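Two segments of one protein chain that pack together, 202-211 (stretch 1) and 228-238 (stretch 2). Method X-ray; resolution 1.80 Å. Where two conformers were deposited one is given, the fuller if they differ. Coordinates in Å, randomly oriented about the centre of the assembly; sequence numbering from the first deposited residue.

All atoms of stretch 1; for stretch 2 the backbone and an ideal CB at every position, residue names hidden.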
# COMPACT_ATOMS: atom_id res chain seq x y z
N ASN A 202 -18.43 -6.00 4.34
CA ASN A 202 -18.43 -4.57 4.12
C ASN A 202 -19.72 -4.15 3.45
O ASN A 202 -20.08 -4.67 2.40
CB ASN A 202 -17.28 -4.15 3.20
CG ASN A 202 -15.95 -4.28 3.87
OD1 ASN A 202 -15.66 -3.58 4.85
ND2 ASN A 202 -15.13 -5.13 3.33
N ASP A 203 -20.45 -3.26 4.09
CA ASP A 203 -21.72 -2.81 3.47
C ASP A 203 -21.53 -2.30 2.04
O ASP A 203 -22.33 -2.61 1.15
CB ASP A 203 -22.35 -1.73 4.31
CG ASP A 203 -22.90 -2.29 5.59
OD1 ASP A 203 -23.73 -3.21 5.51
OD2 ASP A 203 -22.53 -1.91 6.68
N ASP A 204 -20.48 -1.51 1.83
CA ASP A 204 -20.24 -0.95 0.51
C ASP A 204 -19.65 -1.94 -0.50
O ASP A 204 -19.36 -1.56 -1.63
CB ASP A 204 -19.39 0.35 0.59
CG ASP A 204 -17.94 0.11 0.99
OD1 ASP A 204 -17.51 -1.06 1.20
OD2 ASP A 204 -17.14 1.08 1.12
N ARG A 205 -19.51 -3.20 -0.12
CA ARG A 205 -19.16 -4.28 -1.11
C ARG A 205 -20.32 -5.27 -1.35
O ARG A 205 -20.21 -6.14 -2.20
CB ARG A 205 -17.95 -5.06 -0.64
CG ARG A 205 -16.67 -4.21 -0.55
CD ARG A 205 -16.11 -3.84 -1.87
NE ARG A 205 -14.86 -3.10 -1.84
CZ ARG A 205 -14.75 -1.79 -1.65
NH1 ARG A 205 -15.82 -1.01 -1.39
NH2 ARG A 205 -13.54 -1.25 -1.74
N THR A 206 -21.43 -5.12 -0.63
CA THR A 206 -22.56 -6.09 -0.72
C THR A 206 -23.04 -6.28 -2.15
O THR A 206 -23.17 -7.41 -2.63
CB THR A 206 -23.72 -5.65 0.15
OG1 THR A 206 -23.27 -5.48 1.49
CG2 THR A 206 -24.80 -6.75 0.16
N PHE A 207 -23.35 -5.18 -2.84
CA PHE A 207 -23.81 -5.24 -4.21
C PHE A 207 -22.88 -6.08 -5.10
O PHE A 207 -23.30 -7.00 -5.80
CB PHE A 207 -24.01 -3.83 -4.81
CG PHE A 207 -24.39 -3.85 -6.26
CD1 PHE A 207 -25.63 -4.33 -6.65
CD2 PHE A 207 -23.47 -3.45 -7.26
CE1 PHE A 207 -26.00 -4.37 -7.98
CE2 PHE A 207 -23.82 -3.55 -8.61
CZ PHE A 207 -25.08 -4.01 -8.95
N TYR A 208 -21.60 -5.79 -5.02
CA TYR A 208 -20.63 -6.45 -5.87
C TYR A 208 -20.41 -7.91 -5.44
O TYR A 208 -20.21 -8.77 -6.29
CB TYR A 208 -19.34 -5.64 -5.99
CG TYR A 208 -19.56 -4.36 -6.71
CD1 TYR A 208 -19.82 -4.33 -8.07
CD2 TYR A 208 -19.61 -3.14 -5.99
CE1 TYR A 208 -20.11 -3.15 -8.72
CE2 TYR A 208 -19.88 -1.93 -6.67
CZ TYR A 208 -20.13 -1.94 -8.00
OH TYR A 208 -20.42 -0.76 -8.67
N LEU A 209 -20.48 -8.17 -4.14
CA LEU A 209 -20.44 -9.53 -3.65
C LEU A 209 -21.64 -10.34 -4.07
O LEU A 209 -21.47 -11.50 -4.44
CB LEU A 209 -20.24 -9.56 -2.14
CG LEU A 209 -20.14 -10.96 -1.59
CD1 LEU A 209 -18.96 -10.93 -0.58
CD2 LEU A 209 -21.48 -11.33 -0.99
N LEU A 210 -22.84 -9.74 -4.09
CA LEU A 210 -23.99 -10.42 -4.70
C LEU A 210 -23.73 -10.76 -6.17
O LEU A 210 -24.00 -11.87 -6.61
CB LEU A 210 -25.28 -9.56 -4.53
CG LEU A 210 -25.72 -9.45 -3.05
CD1 LEU A 210 -26.72 -8.38 -2.91
CD2 LEU A 210 -26.30 -10.81 -2.58
N CYS A 211 -23.21 -9.79 -6.95
CA CYS A 211 -22.91 -9.96 -8.37
C CYS A 211 -21.88 -11.08 -8.56
O CYS A 211 -21.97 -11.82 -9.57
CB CYS A 211 -22.39 -8.66 -9.00
SG CYS A 211 -23.66 -7.38 -9.18
N UNK A 228 -33.66 -0.83 4.22
CA UNK A 228 -32.93 -0.47 2.99
C UNK A 228 -31.88 -1.51 2.65
O UNK A 228 -31.75 -1.93 1.47
CB UNK A 228 -32.27 0.90 3.14
N UNK A 229 -31.12 -1.98 3.65
CA UNK A 229 -30.18 -3.08 3.36
C UNK A 229 -30.88 -4.37 2.95
O UNK A 229 -30.43 -5.09 2.06
CB UNK A 229 -29.30 -3.35 4.58
N UNK A 230 -32.02 -4.64 3.55
CA UNK A 230 -32.81 -5.81 3.16
C UNK A 230 -33.26 -5.69 1.73
O UNK A 230 -33.21 -6.65 0.99
CB UNK A 230 -34.02 -5.98 4.08
N UNK A 231 -33.75 -4.51 1.35
CA UNK A 231 -34.18 -4.22 -0.02
C UNK A 231 -33.05 -4.39 -1.04
O UNK A 231 -33.30 -4.85 -2.12
CB UNK A 231 -34.73 -2.79 -0.10
N UNK A 232 -31.85 -3.97 -0.69
CA UNK A 232 -30.71 -4.12 -1.58
C UNK A 232 -30.55 -5.58 -1.96
O UNK A 232 -30.41 -5.90 -3.14
CB UNK A 232 -29.43 -3.59 -0.93
N UNK A 233 -30.55 -6.49 -0.97
CA UNK A 233 -30.39 -7.93 -1.27
C UNK A 233 -31.61 -8.50 -1.96
O UNK A 233 -31.50 -9.19 -2.96
CB UNK A 233 -30.12 -8.72 0.01
N UNK A 234 -32.79 -8.17 -1.44
CA UNK A 234 -34.03 -8.71 -1.96
C UNK A 234 -34.23 -8.39 -3.43
O UNK A 234 -34.64 -9.28 -4.23
CB UNK A 234 -35.21 -8.18 -1.15
N UNK A 235 -33.94 -7.15 -3.82
CA UNK A 235 -34.02 -6.79 -5.21
C UNK A 235 -33.05 -7.61 -6.07
O UNK A 235 -33.39 -8.03 -7.18
CB UNK A 235 -33.74 -5.29 -5.37
N UNK A 236 -31.85 -7.88 -5.54
CA UNK A 236 -30.87 -8.64 -6.29
C UNK A 236 -31.39 -10.06 -6.48
O UNK A 236 -31.42 -10.58 -7.60
CB UNK A 236 -29.51 -8.64 -5.58
N UNK A 237 -31.78 -10.67 -5.39
CA UNK A 237 -32.29 -12.06 -5.41
C UNK A 237 -33.51 -12.22 -6.30
O UNK A 237 -33.74 -13.30 -6.84
CB UNK A 237 -32.64 -12.52 -3.99
N UNK A 238 -34.30 -11.16 -6.45
CA UNK A 238 -35.48 -11.19 -7.30
C UNK A 238 -35.15 -11.01 -8.78
O UNK A 238 -36.04 -11.07 -9.63
CB UNK A 238 -36.46 -10.10 -6.86

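Position 228 opens the stretch in helical geometry, with stretch 1 out of reach of its CB. Nothing there selects a side chain, and a polar one would do; it is Gln-228.

At 229 the CA-to-CB bond points toward stretch 1, yet nothing lies within 5.5 Å of the ideal CB. The gap must be bridged by something long, and what waits beyond it is the carboxylate of Asp-203 and the hydroxyl of Thr-206. A long basic or polar chain could suit, as could a flexible apolar one. The residue is Met-229, m at all three chi angles, whose CE comes 3.2 Å from Asp-203 OD1 and 4.0 Å from Thr-206 OG1. Thr-206 OG1 already donates to Asp-203 O, at 3.0 Å.

Positions 230 and 231 are out of reach, so many helix-compatible residues would serve; they are Val-230 and Glu-231.

Position 232 points toward stretch 1 again, facing Thr-206 CG2 and Leu-210 CD1 across a space too wide for a short side chain. A mid-sized apolar residue fits. Leu-232, t at both chi angles, places CD2 3.9 Å from Thr-206 CG2 and 3.8 Å from Leu-210 CD1.

At 233 the bond runs sideways, and Leu-210 CD1 stands 4.5 Å from the ideal CB. Small, weakly polar or apolar side chains such as alanine, serine, cysteine or valine are plausible. The residue is Cys-233: Leu-210 CD1 lies 4.0 Å from Cys-233 CA, and Cys-233 SG 4.1 Å from Thr-206 CG2.

Position 234 points away and 235 is out of reach, so stretch 1 selects nothing and small or polar residues would serve; they are Ala-234 and Glu-235.

Position 236 points toward stretch 1, its ideal CB only 3.9 Å from Leu-210 CD1. Beyond lie the apolar flank of Leu-210, its carbonyl oxygen and Cys-211, so a flat side chain, perhaps with a polar tip, is attractive. Tyr-236 lays one ring face over Leu-210: CB of Leu-210 is 3.7 Å from the centroid of the Tyr-236 ring, a CH-pi contact. Tyr-236 OH lies 3.1 Å from Leu-210 O, and Tyr-236 CE1 3.9 Å from Cys-211 SG.

At 237 the bond runs sideways, so only a side chain long enough to turn back would meet Leu-210; a large apolar one could. Phe-237 brings CE2 to 3.7 Å from Leu-210 CD2, completing with 232, 233 and 236 the hole that receives Leu-210.

Position 238, beyond the helix and out of reach, leaves the choice open, small polar residues included; in Ser-238, OG donates to Ala-234 O at 2.9 Å.

Stretch 2, residues 228-238: QMVELCAEYFS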
# COMPACT_ATOMS: atom_id res chain seq x y z
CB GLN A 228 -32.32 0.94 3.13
CG GLN A 228 -33.38 2.02 3.22
CD GLN A 228 -34.18 2.07 4.54
OE1 GLN A 228 -33.67 1.80 5.64
NE2 GLN A 228 -35.46 2.43 4.41
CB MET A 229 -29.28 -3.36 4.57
CG MET A 229 -28.30 -2.29 4.84
SD MET A 229 -27.10 -2.02 3.44
CE MET A 229 -26.12 -3.44 3.37
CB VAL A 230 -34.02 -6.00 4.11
CG1 VAL A 230 -35.03 -6.99 3.58
CG2 VAL A 230 -33.53 -6.45 5.44
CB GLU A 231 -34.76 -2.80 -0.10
CG GLU A 231 -35.14 -2.29 -1.47
CD GLU A 231 -35.60 -0.82 -1.46
OE1 GLU A 231 -36.33 -0.43 -2.42
OE2 GLU A 231 -35.21 -0.04 -0.53
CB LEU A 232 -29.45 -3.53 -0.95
CG LEU A 232 -28.14 -3.46 -1.76
CD1 LEU A 232 -27.17 -2.51 -1.09
CD2 LEU A 232 -27.49 -4.83 -1.92
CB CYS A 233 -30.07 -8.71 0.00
SG CYS A 233 -28.57 -8.14 0.86
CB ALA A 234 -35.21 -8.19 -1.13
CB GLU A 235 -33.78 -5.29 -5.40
CG GLU A 235 -34.89 -4.41 -4.91
CD GLU A 235 -36.13 -4.43 -5.79
OE1 GLU A 235 -36.19 -5.21 -6.77
OE2 GLU A 235 -37.07 -3.69 -5.49
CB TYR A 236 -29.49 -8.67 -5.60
CG TYR A 236 -28.48 -9.38 -6.45
CD1 TYR A 236 -27.74 -8.69 -7.40
CD2 TYR A 236 -28.38 -10.76 -6.43
CE1 TYR A 236 -26.84 -9.35 -8.21
CE2 TYR A 236 -27.51 -11.42 -7.27
CZ TYR A 236 -26.76 -10.73 -8.16
OH TYR A 236 -25.94 -11.41 -9.02
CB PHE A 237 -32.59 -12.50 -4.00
CG PHE A 237 -31.36 -12.64 -3.10
CD1 PHE A 237 -31.46 -12.39 -1.74
CD2 PHE A 237 -30.15 -13.09 -3.60
CE1 PHE A 237 -30.37 -12.55 -0.91
CE2 PHE A 237 -29.05 -13.25 -2.75
CZ PHE A 237 -29.17 -12.99 -1.43
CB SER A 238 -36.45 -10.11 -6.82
OG SER A 238 -36.95 -10.44 -5.52
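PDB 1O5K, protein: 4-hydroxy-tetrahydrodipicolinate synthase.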